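Local coordinates for angiopoietin-related protein 6 (Homo sapiens, PDB 6Y43) that probably acts as a secreted angiopoietin-like growth factor, its calcium-binding fibrinogen-like globe being the likely partner-recognition domain, at residues A[13-18]-A[39-44]; A[63-68]-A[81-86]; A[98-103]-A[108-113]; A[114-119]-A[125-130]. One frame throughout, in Å; residues are numbered along the deposited sequence.

Contact 1: A[13-18]-A[39-44]; sequences AEARQA and CEQQLE
Helix-to-loop packing joins Arg16 and Ala15, on the short N-terminal helix 12-17, to Gln41, just past the end of strand 33-40, in the fibrinogen-like globe. The closest backbone approach is 6.4 Å, from Arg16 CA to Gln41 CA, and Gln41 and Arg16 supply most of the 178 Å² buried between the segments. The glutamine chain is bent at chi2 (-66°), which lays the amide against the helix. From that position NE2 lies 3.9 Å from Ala15 CB, and OE1 sits beside the aliphatic start of the arginine, 3.7 Å from Arg16 CB. The two long side chains run alongside each other, heading opposite ways, and the guanidinium and amide planes are 85° apart, nearly perpendicular, which excludes a flat stack.

The amide is held from outside the two segments: OE1 accepts from the backbone N of Gly47, while NE2 makes a weak hydrogen bond to Cys12 O. The covalent tie is close by, since Cys39 forms a disulfide with Cys12 at the start of the helix, and Tyr26 of strand 24-30 packs on Ala15, Cys39 and Gln41. Just beyond, Glu40 OE2 braces the turn by taking Gln42 N and Leu43 N from opposite faces of its carboxylate. A chi1 of 177° swings the Arg16 chain out over the loop, bringing Arg16 CD to 3.6 Å from Gln41 O.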
# COMPACT_ATOMS: atom_id res chain seq x y z
N ALA A 13 1.06 -6.55 14.62
CA ALA A 13 0.58 -6.13 15.93
C ALA A 13 0.80 -7.21 16.98
O ALA A 13 1.23 -6.92 18.10
CB ALA A 13 -0.90 -5.75 15.84
N GLU A 14 0.56 -8.48 16.62
CA GLU A 14 0.80 -9.55 17.59
C GLU A 14 2.28 -9.64 17.97
O GLU A 14 2.63 -9.78 19.15
CB GLU A 14 0.29 -10.88 17.03
CG GLU A 14 0.52 -12.02 18.01
CD GLU A 14 0.05 -13.35 17.50
OE1 GLU A 14 0.30 -13.68 16.32
OE2 GLU A 14 -0.57 -14.08 18.31
N ALA A 15 3.18 -9.51 16.98
CA ALA A 15 4.60 -9.48 17.28
C ALA A 15 4.96 -8.31 18.20
O ALA A 15 5.72 -8.46 19.16
CB ALA A 15 5.38 -9.40 15.97
N ARG A 16 4.41 -7.13 17.91
CA ARG A 16 4.68 -5.95 18.72
C ARG A 16 4.24 -6.17 20.16
O ARG A 16 5.00 -5.88 21.10
CB ARG A 16 3.98 -4.74 18.12
CG ARG A 16 4.15 -3.49 18.94
CD ARG A 16 5.59 -3.02 18.92
NE ARG A 16 5.77 -1.88 19.82
CZ ARG A 16 5.92 -2.00 21.14
NH1 ARG A 16 5.91 -3.20 21.71
NH2 ARG A 16 6.05 -0.91 21.89
N GLN A 17 3.02 -6.67 20.36
CA GLN A 17 2.52 -6.88 21.71
C GLN A 17 3.34 -7.93 22.46
O GLN A 17 3.30 -7.97 23.69
CB GLN A 17 1.06 -7.33 21.66
CG GLN A 17 0.12 -6.47 20.84
CD GLN A 17 -1.25 -7.12 20.72
OE1 GLN A 17 -1.52 -8.12 21.38
NE2 GLN A 17 -2.11 -6.57 19.86
N ALA A 18 4.05 -8.80 21.74
CA ALA A 18 4.92 -9.77 22.39
C ALA A 18 6.28 -9.19 22.75
O ALA A 18 7.12 -9.91 23.30
CB ALA A 18 5.11 -11.00 21.47
N CYS A 39 7.53 -5.17 9.12
CA CYS A 39 6.71 -4.61 10.20
C CYS A 39 7.34 -3.30 10.65
O CYS A 39 8.53 -3.27 10.99
CB CYS A 39 6.66 -5.53 11.43
SG CYS A 39 5.89 -7.12 11.28
N GLU A 40 6.54 -2.22 10.63
CA GLU A 40 6.91 -0.94 11.23
C GLU A 40 6.48 -1.00 12.70
O GLU A 40 5.28 -1.00 13.01
CB GLU A 40 6.25 0.22 10.48
CG GLU A 40 6.33 1.54 11.23
CD GLU A 40 7.75 1.93 11.50
OE1 GLU A 40 8.54 2.06 10.54
OE2 GLU A 40 8.07 2.14 12.69
N GLN A 41 7.45 -1.10 13.60
CA GLN A 41 7.13 -1.36 15.00
C GLN A 41 7.28 -0.14 15.91
O GLN A 41 7.12 -0.29 17.12
CB GLN A 41 8.02 -2.48 15.55
CG GLN A 41 7.86 -3.79 14.81
CD GLN A 41 6.50 -4.42 14.99
OE1 GLN A 41 5.47 -3.77 14.86
NE2 GLN A 41 6.49 -5.72 15.25
N GLN A 42 7.58 1.03 15.38
CA GLN A 42 7.73 2.22 16.22
C GLN A 42 6.71 3.30 15.91
O GLN A 42 6.12 3.87 16.83
CB GLN A 42 9.14 2.80 16.06
CG GLN A 42 10.20 2.00 16.74
CD GLN A 42 10.08 2.05 18.25
OE1 GLN A 42 10.04 3.12 18.86
NE2 GLN A 42 9.99 0.87 18.87
N LEU A 43 6.45 3.58 14.64
CA LEU A 43 5.54 4.68 14.31
C LEU A 43 4.12 4.41 14.78
O LEU A 43 3.55 3.34 14.53
CB LEU A 43 5.59 4.94 12.81
CG LEU A 43 4.75 6.09 12.23
CD1 LEU A 43 5.51 6.73 11.08
CD2 LEU A 43 3.43 5.54 11.78
N GLU A 44 3.54 5.40 15.46
CA GLU A 44 2.17 5.37 15.95
C GLU A 44 1.85 4.06 16.66
O GLU A 44 0.86 3.39 16.40
CB GLU A 44 1.19 5.62 14.81
CG GLU A 44 1.13 7.07 14.45
CD GLU A 44 0.14 7.35 13.35
OE1 GLU A 44 -0.95 6.76 13.40
OE2 GLU A 44 0.46 8.13 12.44

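Contact 2: A[63-68]-A[81-86]; sequences TTWQHY and LGLEPV. With EDO (1,2-ethanediol), chain D.
Leu83 points from the first turn of helix 83-90 at the backbone of Tyr68, where helix 65-70 packs against it in the fibrinogen-like globe. Its CG lies beside its own backbone N, anti to the carbonyl carbon (chi1 -66°), which folds the side chain back over the tyrosine carbonyl; Leu83 CG is 3.5 Å from Tyr68 O. One methyl serves two aromatic residues: Leu83 CD1 is 4.2 Å from Tyr68 CB and 4.3 Å from Trp65 CH2, the latter approach being oblique to the indole. The phenol of Tyr68 turns from this leucine, its OH hydrogen-bonded to Phe61 O and to Gly169 N, and its ring meets Trp80 and Phe72 edge-to-face.

An alanine in place of Leu83 would leave the Tyr68 carbonyl and the Trp65 indole without their apolar cover and is likely to open a gap between the two helices.

The backbone bond beneath is nearly straight: Leu83 N donates to Tyr68 O at 168°, and Trp80 NE1 donates to the same oxygen. Gly82, the N-cap, adds a CA-H...O contact to it; at its backbone angles a side chain would jam against the preceding carbonyl and clash with Pro85 CD. Thr64 caps the other helix through its hydroxyl oxygen, and a 1,2-ethanediol, likely a crystallisation additive, donates from O2 to Thr63 O over 2.6 Å.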
# COMPACT_ATOMS: atom_id res chain seq x y z
N THR A 63 3.59 -4.05 -13.97
CA THR A 63 3.69 -5.50 -14.11
C THR A 63 2.31 -6.14 -14.17
O THR A 63 1.29 -5.46 -14.13
CB THR A 63 4.53 -6.11 -12.98
OG1 THR A 63 4.75 -7.51 -13.23
CG2 THR A 63 3.87 -5.94 -11.64
N THR A 64 2.30 -7.48 -14.24
CA THR A 64 1.13 -8.27 -14.65
C THR A 64 0.07 -8.34 -13.56
O THR A 64 0.37 -8.26 -12.36
CB THR A 64 1.53 -9.71 -15.00
OG1 THR A 64 1.96 -10.42 -13.83
CG2 THR A 64 2.67 -9.75 -16.03
N TRP A 65 -1.18 -8.55 -13.98
CA TRP A 65 -2.24 -8.87 -13.03
C TRP A 65 -1.82 -10.00 -12.10
O TRP A 65 -1.99 -9.92 -10.89
CB TRP A 65 -3.54 -9.25 -13.77
CG TRP A 65 -4.61 -9.71 -12.84
CD1 TRP A 65 -4.94 -10.99 -12.54
CD2 TRP A 65 -5.51 -8.87 -12.07
NE1 TRP A 65 -5.96 -11.02 -11.63
CE2 TRP A 65 -6.34 -9.73 -11.33
CE3 TRP A 65 -5.68 -7.49 -11.94
CZ2 TRP A 65 -7.34 -9.25 -10.48
CZ3 TRP A 65 -6.69 -7.02 -11.10
CH2 TRP A 65 -7.49 -7.89 -10.37
N GLN A 66 -1.24 -11.06 -12.65
CA GLN A 66 -0.83 -12.18 -11.79
C GLN A 66 0.16 -11.73 -10.73
O GLN A 66 0.13 -12.22 -9.59
CB GLN A 66 -0.24 -13.30 -12.64
CG GLN A 66 0.23 -14.52 -11.84
CD GLN A 66 -0.86 -15.11 -10.96
OE1 GLN A 66 -2.02 -15.19 -11.36
NE2 GLN A 66 -0.49 -15.52 -9.76
N HIS A 67 1.09 -10.84 -11.09
CA HIS A 67 2.05 -10.35 -10.10
C HIS A 67 1.37 -9.45 -9.08
O HIS A 67 1.64 -9.54 -7.88
CB HIS A 67 3.22 -9.65 -10.79
CG HIS A 67 4.21 -10.60 -11.39
ND1 HIS A 67 4.50 -10.63 -12.74
CD2 HIS A 67 4.94 -11.59 -10.83
CE1 HIS A 67 5.38 -11.58 -12.98
NE2 HIS A 67 5.67 -12.18 -11.84
N TYR A 68 0.44 -8.59 -9.52
CA TYR A 68 -0.31 -7.79 -8.56
C TYR A 68 -1.15 -8.68 -7.64
O TYR A 68 -1.36 -8.33 -6.47
CB TYR A 68 -1.19 -6.75 -9.29
CG TYR A 68 -0.45 -5.45 -9.44
CD1 TYR A 68 -0.29 -4.60 -8.34
CD2 TYR A 68 0.19 -5.12 -10.62
CE1 TYR A 68 0.45 -3.44 -8.43
CE2 TYR A 68 0.92 -3.95 -10.72
CZ TYR A 68 1.07 -3.12 -9.61
OH TYR A 68 1.80 -1.96 -9.68
N LEU A 81 2.63 -6.53 -1.43
CA LEU A 81 2.38 -7.81 -0.77
C LEU A 81 1.50 -8.72 -1.61
O LEU A 81 1.66 -9.95 -1.57
CB LEU A 81 1.74 -7.59 0.61
CG LEU A 81 1.53 -8.84 1.46
CD1 LEU A 81 2.89 -9.52 1.71
CD2 LEU A 81 0.84 -8.48 2.77
N GLY A 82 0.56 -8.14 -2.36
CA GLY A 82 -0.33 -8.88 -3.23
C GLY A 82 -1.79 -8.71 -2.87
O GLY A 82 -2.16 -8.72 -1.69
N LEU A 83 -2.64 -8.57 -3.90
CA LEU A 83 -4.06 -8.43 -3.66
C LEU A 83 -4.63 -9.62 -2.91
O LEU A 83 -5.49 -9.46 -2.03
CB LEU A 83 -4.78 -8.23 -4.98
CG LEU A 83 -4.43 -6.92 -5.70
CD1 LEU A 83 -4.76 -7.07 -7.19
CD2 LEU A 83 -5.12 -5.72 -5.10
N GLU A 84 -4.21 -10.84 -3.27
CA GLU A 84 -4.79 -12.01 -2.61
C GLU A 84 -4.34 -12.06 -1.15
O GLU A 84 -5.20 -12.18 -0.26
CB GLU A 84 -4.46 -13.28 -3.38
CG GLU A 84 -5.09 -14.55 -2.77
CD GLU A 84 -6.62 -14.50 -2.70
OE1 GLU A 84 -7.25 -13.69 -3.43
OE2 GLU A 84 -7.21 -15.29 -1.92
N PRO A 85 -3.05 -11.97 -0.83
CA PRO A 85 -2.67 -11.90 0.59
C PRO A 85 -3.38 -10.78 1.35
O PRO A 85 -3.86 -10.98 2.48
CB PRO A 85 -1.15 -11.69 0.53
CG PRO A 85 -0.74 -12.22 -0.80
CD PRO A 85 -1.89 -11.94 -1.74
N VAL A 86 -3.51 -9.61 0.75
CA VAL A 86 -4.16 -8.51 1.48
C VAL A 86 -5.65 -8.79 1.66
O VAL A 86 -6.23 -8.48 2.71
CB VAL A 86 -3.92 -7.17 0.76
CG1 VAL A 86 -4.76 -6.07 1.42
CG2 VAL A 86 -2.45 -6.81 0.76
C1 EDO D . 0.34 -2.16 -14.70
O1 EDO D . -1.03 -1.77 -14.89
C2 EDO D . 0.79 -2.99 -15.91
O2 EDO D . -0.02 -4.17 -15.97

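Contact 3: A[98-103]-A[108-113]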
# COMPACT_ATOMS: atom_id res chain seq x y z
N LEU A 98 -2.74 2.87 7.09
CA LEU A 98 -1.87 4.02 7.27
C LEU A 98 -1.06 4.20 5.99
O LEU A 98 -0.48 3.23 5.48
CB LEU A 98 -0.94 3.82 8.47
CG LEU A 98 0.13 4.87 8.70
CD1 LEU A 98 -0.48 6.19 9.06
CD2 LEU A 98 1.06 4.39 9.81
N VAL A 99 -1.06 5.41 5.45
CA VAL A 99 -0.24 5.74 4.29
C VAL A 99 0.82 6.71 4.76
O VAL A 99 0.50 7.73 5.37
CB VAL A 99 -1.07 6.35 3.14
CG1 VAL A 99 -0.16 6.77 2.02
CG2 VAL A 99 -2.10 5.34 2.63
N LEU A 100 2.07 6.39 4.48
CA LEU A 100 3.20 7.21 4.89
C LEU A 100 3.87 7.75 3.64
O LEU A 100 4.17 6.98 2.72
CB LEU A 100 4.20 6.38 5.70
CG LEU A 100 3.71 5.76 7.00
CD1 LEU A 100 4.83 4.95 7.61
CD2 LEU A 100 3.25 6.83 7.97
N LEU A 101 4.13 9.06 3.61
CA LEU A 101 4.69 9.72 2.45
C LEU A 101 5.88 10.58 2.86
O LEU A 101 5.88 11.17 3.95
CB LEU A 101 3.65 10.63 1.78
CG LEU A 101 2.28 10.00 1.53
CD1 LEU A 101 1.30 11.08 1.14
CD2 LEU A 101 2.40 8.93 0.42
N GLU A 102 6.86 10.69 1.97
CA GLU A 102 7.97 11.62 2.15
C GLU A 102 8.33 12.25 0.82
O GLU A 102 8.53 11.52 -0.17
CB GLU A 102 9.19 10.92 2.75
CG GLU A 102 10.38 11.80 3.07
CD GLU A 102 11.57 11.00 3.63
OE1 GLU A 102 11.34 9.89 4.17
OE2 GLU A 102 12.73 11.49 3.52
N ASP A 103 8.48 13.57 0.81
CA ASP A 103 8.93 14.28 -0.38
C ASP A 103 10.45 14.42 -0.39
O ASP A 103 11.16 13.98 0.52
CB ASP A 103 8.19 15.62 -0.54
CG ASP A 103 8.67 16.75 0.38
OD1 ASP A 103 9.74 16.66 1.02
OD2 ASP A 103 7.92 17.76 0.43
N GLY A 108 7.46 14.83 5.71
CA GLY A 108 6.68 13.63 5.80
C GLY A 108 5.22 13.94 6.00
O GLY A 108 4.86 15.01 6.49
N ALA A 109 4.34 13.02 5.62
CA ALA A 109 2.92 13.19 5.88
C ALA A 109 2.27 11.82 5.99
O ALA A 109 2.80 10.80 5.52
CB ALA A 109 2.26 14.04 4.79
N ARG A 110 1.10 11.80 6.64
CA ARG A 110 0.41 10.55 6.92
C ARG A 110 -1.08 10.67 6.66
O ARG A 110 -1.69 11.70 6.96
CB ARG A 110 0.64 10.12 8.38
CG ARG A 110 2.08 10.21 8.80
CD ARG A 110 2.25 9.72 10.23
NE ARG A 110 3.61 9.92 10.73
CZ ARG A 110 3.97 9.75 12.00
NH1 ARG A 110 3.06 9.37 12.89
NH2 ARG A 110 5.22 9.96 12.37
N ALA A 111 -1.66 9.59 6.15
CA ALA A 111 -3.10 9.45 6.00
C ALA A 111 -3.54 8.18 6.71
O ALA A 111 -2.82 7.17 6.69
CB ALA A 111 -3.52 9.42 4.53
N HIS A 112 -4.69 8.24 7.39
CA HIS A 112 -5.27 7.11 8.09
C HIS A 112 -6.69 6.88 7.60
O HIS A 112 -7.44 7.84 7.38
CB HIS A 112 -5.32 7.33 9.61
CG HIS A 112 -4.05 7.80 10.22
ND1 HIS A 112 -3.58 9.09 10.09
CD2 HIS A 112 -3.16 7.16 11.02
CE1 HIS A 112 -2.44 9.22 10.75
NE2 HIS A 112 -2.16 8.06 11.32
N TYR A 113 -7.07 5.61 7.45
CA TYR A 113 -8.44 5.21 7.15
C TYR A 113 -8.88 4.17 8.16
O TYR A 113 -8.23 3.12 8.31
CB TYR A 113 -8.58 4.69 5.72
CG TYR A 113 -8.16 5.74 4.73
CD1 TYR A 113 -6.83 5.92 4.42
CD2 TYR A 113 -9.09 6.62 4.15
CE1 TYR A 113 -6.43 6.92 3.55
CE2 TYR A 113 -8.69 7.62 3.27
CZ TYR A 113 -7.37 7.77 2.99
OH TYR A 113 -6.95 8.79 2.14
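Four backbone hydrogen bonds join Val99 to Ala111 and Leu101 to Ala109, the hydrogen-bonded pairs of an antiparallel ladder. The straightest runs from Val99 N to Ala111 O, 2.8 Å at 171°, and the return bond from Ala111 N to Val99 O is 3.0 Å. The Leu101-Ala109 bonds are less straight. In the non-hydrogen-bonded pairs, CA-H...O contacts add to the ladder, such as Arg110 CA to Val99 O at 3.2 Å. The short strand axes run 168° apart in direction, with a closest approach of 4.7 Å.

Apolar contacts lie on both faces. On that of Val99 and Ala111 the two CB atoms are 4.2 Å apart. On the face of Leu98, Leu100, Arg110 and His112, Leu98 runs alongside His112, and Leu100 alongside Arg110. Leu100 CD2 touches the extended arginine chain, 3.7 Å from Arg110 CG.

The imidazole of His112 carries a CH-pi contact: Leu98 CD1 sits over one face, 3.7 Å from the ring centroid and 30° off its normal. The leucine CG lies beside its own carbonyl carbon, which carries CD1 across to the ring. The His133 ring stacks on that of His112, whose NE2 is hydrogen-bonded to Glu44 and whose ND1 is hydrogen-bonded to His133 O.

The charged residues find their partners beyond the two segments. Arg110 forms a salt bridge with Glu44, and Glu102 does so with Arg211 and Lys212. The whole is a beta hairpin, strands 95-102 and 108-118, within the antiparallel sheet of the fibrinogen C-terminal globe.

Contact 4: A[114-119]-A[125-130]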
# COMPACT_ATOMS: atom_id res chain seq x y z
N ASP A 114 -9.95 4.47 8.89
CA ASP A 114 -10.47 3.59 9.93
C ASP A 114 -11.40 2.59 9.27
O ASP A 114 -12.62 2.72 9.27
CB ASP A 114 -11.16 4.39 11.02
CG ASP A 114 -10.18 5.18 11.88
OD1 ASP A 114 -8.96 4.99 11.73
OD2 ASP A 114 -10.63 5.97 12.72
N GLY A 115 -10.80 1.58 8.67
CA GLY A 115 -11.54 0.63 7.88
C GLY A 115 -10.84 0.49 6.56
O GLY A 115 -10.58 1.47 5.87
N PHE A 116 -10.53 -0.74 6.19
CA PHE A 116 -9.82 -1.01 4.94
C PHE A 116 -10.04 -2.48 4.64
O PHE A 116 -9.76 -3.34 5.48
CB PHE A 116 -8.32 -0.67 5.04
CG PHE A 116 -7.52 -1.22 3.89
CD1 PHE A 116 -7.59 -0.63 2.64
CD2 PHE A 116 -6.70 -2.34 4.04
CE1 PHE A 116 -6.88 -1.14 1.56
CE2 PHE A 116 -6.00 -2.84 2.96
CZ PHE A 116 -6.09 -2.25 1.72
N SER A 117 -10.54 -2.78 3.46
CA SER A 117 -10.66 -4.17 3.04
C SER A 117 -10.75 -4.22 1.52
O SER A 117 -10.98 -3.20 0.86
CB SER A 117 -11.86 -4.86 3.67
OG SER A 117 -13.05 -4.34 3.13
N LEU A 118 -10.60 -5.43 1.00
CA LEU A 118 -10.74 -5.72 -0.42
C LEU A 118 -11.80 -6.79 -0.62
O LEU A 118 -11.91 -7.71 0.19
CB LEU A 118 -9.41 -6.21 -1.01
CG LEU A 118 -8.18 -5.30 -0.92
CD1 LEU A 118 -7.00 -5.95 -1.62
CD2 LEU A 118 -8.49 -3.92 -1.51
N GLU A 119 -12.58 -6.67 -1.69
CA GLU A 119 -13.38 -7.79 -2.16
C GLU A 119 -12.45 -8.85 -2.73
O GLU A 119 -11.29 -8.58 -3.02
CB GLU A 119 -14.35 -7.34 -3.24
CG GLU A 119 -15.38 -6.33 -2.82
CD GLU A 119 -16.41 -6.93 -1.89
OE1 GLU A 119 -16.66 -8.15 -2.00
OE2 GLU A 119 -16.95 -6.18 -1.06
N TYR A 125 -11.19 -7.25 -6.57
CA TYR A 125 -10.45 -6.68 -5.45
C TYR A 125 -10.84 -5.22 -5.23
O TYR A 125 -10.01 -4.37 -4.87
CB TYR A 125 -8.95 -6.83 -5.67
CG TYR A 125 -8.44 -8.27 -5.63
CD1 TYR A 125 -8.45 -9.00 -4.46
CD2 TYR A 125 -7.95 -8.87 -6.78
CE1 TYR A 125 -7.98 -10.31 -4.42
CE2 TYR A 125 -7.46 -10.17 -6.76
CZ TYR A 125 -7.47 -10.88 -5.57
OH TYR A 125 -7.01 -12.18 -5.54
N ARG A 126 -12.13 -4.93 -5.38
CA ARG A 126 -12.68 -3.61 -5.11
C ARG A 126 -12.25 -3.11 -3.73
O ARG A 126 -12.33 -3.83 -2.74
CB ARG A 126 -14.21 -3.67 -5.19
CG ARG A 126 -14.77 -3.64 -6.58
CD ARG A 126 -16.32 -3.52 -6.60
NE ARG A 126 -16.71 -3.53 -8.00
CZ ARG A 126 -16.93 -2.45 -8.72
NH1 ARG A 126 -16.89 -1.24 -8.16
NH2 ARG A 126 -17.24 -2.58 -10.01
N LEU A 127 -11.86 -1.85 -3.69
CA LEU A 127 -11.42 -1.21 -2.45
C LEU A 127 -12.60 -0.78 -1.58
O LEU A 127 -13.61 -0.29 -2.08
CB LEU A 127 -10.58 0.02 -2.79
CG LEU A 127 -9.99 0.88 -1.67
CD1 LEU A 127 -8.96 0.09 -0.84
CD2 LEU A 127 -9.37 2.10 -2.30
N ARG A 128 -12.46 -1.00 -0.26
CA ARG A 128 -13.36 -0.44 0.75
C ARG A 128 -12.51 0.30 1.79
O ARG A 128 -11.52 -0.24 2.21
CB ARG A 128 -14.18 -1.54 1.42
CG ARG A 128 -15.42 -2.03 0.69
CD ARG A 128 -14.99 -3.09 -0.29
NE ARG A 128 -16.09 -3.65 -1.06
CZ ARG A 128 -16.66 -3.05 -2.11
NH1 ARG A 128 -16.22 -1.86 -2.52
NH2 ARG A 128 -17.65 -3.65 -2.76
N LEU A 129 -12.84 1.51 2.19
CA LEU A 129 -12.00 2.31 3.09
C LEU A 129 -12.81 2.58 4.36
O LEU A 129 -14.04 2.27 4.37
CB LEU A 129 -11.63 3.59 2.36
CG LEU A 129 -10.52 3.43 1.34
CD1 LEU A 129 -10.28 4.75 0.67
CD2 LEU A 129 -9.30 2.91 2.16
N GLY A 130 -12.24 3.12 5.43
CA GLY A 130 -13.17 3.80 6.31
C GLY A 130 -13.00 5.29 6.48
O GLY A 130 -12.41 5.98 5.61
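Glu119 OE2 is gripped by two nitrogens of one guanidinium: Arg128 NE donates over 2.7 Å at 154°, and Arg128 NH2 adds a weak bond at 3.1 Å. The NE bond uses the anti lone pair of OE2 and lies near the guanidinium plane, yet carboxylate and guanidinium planes are 80° apart, so this is a crossed salt bridge and not a flat two-oxygen fork. Both chains bend at chi2, which brings the charges together above the strands. Arg126 CB lies over one face of the Arg128 guanidinium, toward its rim, while Arg128 NH1 donates to Leu127 O and forms a salt bridge with Asp145. A leucine in place of Arg128 would probably leave the Glu119 carboxylate without its mate across the hairpin and Asp145 with little more than a long, weak ion pair to Arg126.

Below, the antiparallel ladder pairs Ser117 with Arg128 through two backbone bonds, and Glu119 N donates to Arg126 O at 3.0 Å. Ser117 OG also rests 3.5 Å from Arg128 CB. The other face is apolar. Phe116 crosses Leu127 at about a right angle, with Phe116 CE1 3.4 Å from Leu127 CD1, and Leu129 CD2 meets the edge of the same ring in its plane. This hairpin of strands 108-118 and 127-133 lies against helix 83-90, whose Val86 packs on Phe116 and Leu118, while Leu97 of strand 95-102 touches Phe116 and Leu129.

How the contacts relate
From the N terminus, contact 1 closes first, bringing helix 12-17 back against the end of strand 33-40 around the intervening strands. Contact 2 follows, closing a shorter loop between helices 65-70 and 83-90. Contacts 3 and 4 are successive hairpins sharing strand 108-118, which turns a corner at Asp114. All four run in series; none nests or crosses. Contact 1 reaches contact 3 through Glu44, which meets Arg110 and His112, and through Leu43 packed on Leu98. Contact 2 reaches contact 4 through Glu84 and Tyr125, and through Val86 on Leu118. Contacts 2 and 3 lie on opposite sides of the chain's centre, about 22 Å apart between centres.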